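Local atomic coordinates of serine protease p27 (Human astrovirus 1, PDB entry 2W5E), a protein that is a serine protease with a charge-relay triad that probably cleaves the viral polyprotein into its functional products. Residues G11-I16 / T93-V98. Numbering follows the deposited sequence.
Sequences GALCVI and TVMAYV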
loop_
_atom_site.group_PDB
_atom_site.type_symbol
_atom_site.label_atom_id
_atom_site.label_comp_id
_atom_site.label_asym_id
_atom_site.label_seq_id
_atom_site.Cartn_x
_atom_site.Cartn_y
_atom_site.Cartn_z
ATOM N N GLY A 11 -2.167 8.383 13.071
ATOM C CA GLY A 11 -3.581 8.195 12.740
ATOM C C GLY A 11 -4.311 7.222 13.654
ATOM O O GLY A 11 -5.536 7.121 13.603
ATOM N N ALA A 12 -3.561 6.511 14.492
ATOM C CA ALA A 12 -4.144 5.600 15.468
ATOM C C ALA A 12 -4.420 6.293 16.805
ATOM O O ALA A 12 -4.829 5.644 17.759
ATOM C CB ALA A 12 -3.250 4.379 15.676
ATOM N N LEU A 13 -4.187 7.603 16.855
ATOM C CA LEU A 13 -4.390 8.391 18.073
ATOM C C LEU A 13 -5.703 9.170 18.055
ATOM O O LEU A 13 -6.169 9.600 17.003
ATOM C CB LEU A 13 -3.226 9.370 18.276
ATOM C CG LEU A 13 -1.819 8.805 18.496
ATOM C CD1 LEU A 13 -0.825 9.937 18.714
ATOM C CD2 LEU A 13 -1.804 7.846 19.673
ATOM N N CYS A 14 -6.280 9.362 19.236
ATOM C CA CYS A 14 -7.397 10.282 19.401
ATOM C C CYS A 14 -7.225 11.059 20.706
ATOM O O CYS A 14 -6.319 10.777 21.496
ATOM C CB CYS A 14 -8.746 9.541 19.367
ATOM S SG CYS A 14 -9.010 8.338 20.684
ATOM N N VAL A 15 -8.090 12.040 20.924
ATOM C CA VAL A 15 -8.074 12.808 22.171
ATOM C C VAL A 15 -9.315 12.456 22.991
ATOM O O VAL A 15 -10.425 12.428 22.457
ATOM C CB VAL A 15 -7.976 14.333 21.894
ATOM C CG1 VAL A 15 -8.120 15.150 23.184
ATOM C CG2 VAL A 15 -6.652 14.667 21.203
ATOM N N ILE A 16 -9.111 12.152 24.273
ATOM C CA ILE A 16 -10.209 11.904 25.207
ATOM C C ILE A 16 -10.477 13.176 26.023
ATOM O O ILE A 16 -9.559 13.738 26.630
ATOM C CB ILE A 16 -9.909 10.715 26.169
ATOM C CG1 ILE A 16 -9.373 9.481 25.413
ATOM C CG2 ILE A 16 -11.136 10.376 27.037
ATOM C CD1 ILE A 16 -10.398 8.703 24.628
ATOM N N THR A 93 9.012 3.929 20.951
ATOM C CA THR A 93 8.499 5.150 20.339
ATOM C C THR A 93 7.248 5.520 21.147
ATOM O O THR A 93 6.358 4.689 21.335
ATOM C CB THR A 93 8.105 4.936 18.847
ATOM O OG1 THR A 93 9.237 4.468 18.099
ATOM C CG2 THR A 93 7.600 6.241 18.216
ATOM N N VAL A 94 7.203 6.747 21.654
ATOM C CA VAL A 94 6.025 7.231 22.385
ATOM C C VAL A 94 5.314 8.298 21.555
ATOM O O VAL A 94 5.944 9.256 21.111
ATOM C CB VAL A 94 6.394 7.795 23.790
ATOM C CG1 VAL A 94 5.131 8.058 24.620
ATOM C CG2 VAL A 94 7.318 6.846 24.531
ATOM N N MET A 95 4.007 8.117 21.343
ATOM C CA MET A 95 3.190 9.056 20.561
ATOM C C MET A 95 2.065 9.588 21.429
ATOM O O MET A 95 1.297 8.805 21.989
ATOM C CB MET A 95 2.528 8.372 19.364
ATOM C CG MET A 95 3.411 7.571 18.433
ATOM S SD MET A 95 2.399 6.996 17.049
ATOM C CE MET A 95 1.334 5.777 17.809
ATOM N N ALA A 96 1.954 10.910 21.515
ATOM C CA ALA A 96 0.973 11.553 22.384
ATOM C C ALA A 96 0.423 12.835 21.778
ATOM O O ALA A 96 1.082 13.480 20.953
ATOM C CB ALA A 96 1.597 11.848 23.746
ATOM N N TYR A 97 -0.796 13.191 22.180
ATOM C CA TYR A 97 -1.308 14.531 21.946
ATOM C C TYR A 97 -1.040 15.371 23.187
ATOM O O TYR A 97 -1.508 15.057 24.278
ATOM C CB TYR A 97 -2.801 14.527 21.600
ATOM C CG TYR A 97 -3.088 14.333 20.129
ATOM C CD1 TYR A 97 -2.776 15.323 19.201
ATOM C CD2 TYR A 97 -3.676 13.159 19.668
ATOM C CE1 TYR A 97 -3.035 15.148 17.849
ATOM C CE2 TYR A 97 -3.946 12.973 18.318
ATOM C CZ TYR A 97 -3.619 13.967 17.415
ATOM O OH TYR A 97 -3.896 13.785 16.082
ATOM N N VAL A 98 -0.246 16.418 23.008
ATOM C CA VAL A 98 0.117 17.313 24.093
ATOM C C VAL A 98 -0.478 18.661 23.740
ATOM O O VAL A 98 -0.026 19.315 22.803
ATOM C CB VAL A 98 1.649 17.412 24.264
ATOM C CG1 VAL A 98 2.005 18.383 25.382
ATOM C CG2 VAL A 98 2.255 16.033 24.536
HETATM O O HOH W 1 -5.601 11.373 15.235
#
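This is a buried, apolar contact between the two beta-barrels of the protease. It packs the first strand of the N-terminal barrel (13-18) against the first strand of the C-terminal barrel (91-98). The short strand segments cross at -40°, with a closest axis approach of 7.5 Å. They belong to different sheets and pack through side chains. L13 carries much of the contact. Its CG lies anti to the carbonyl carbon (chi1 -63°), and its side chain crosses that of M95 obliquely. CD1 of L13 reaches CB of M95 at 3.8 Å. The CD2 branch of L13 approaches O of M95 at 4.0 Å, a buried carbonyl oxygen without a polar partner in the model. Two six-stranded antiparallel barrels side by side are the chymotrypsin-like fold of clan PA. As in other proteases of this fold, the catalytic triad lies between the barrels, H37 and D65 coming from the N-terminal one and S127 from the C-terminal one; the side chain of A96 is about 8 Å from that of S127. The Y97 ring meets both L13 and V15. CB of L13 comes obliquely to it, 3.7 Å from CE2 of Y97. V15 crosses the tyrosine at about a right angle, its CG2 methyl 3.7 Å from CD2 of Y97. A water in the plane of the ring, at its edge, joins the hydroxyl to the first strand. It donates to O of L13 at 2.6 Å and is hydrogen-bonded to OH of Y97 at 3.1 Å. Within the chain, the backbone N of Y97 is hydrogen-bonded to OG1 of T24. H2 of a neighbouring subunit makes an edge-to-face ring contact with Y97 and also packs on V15.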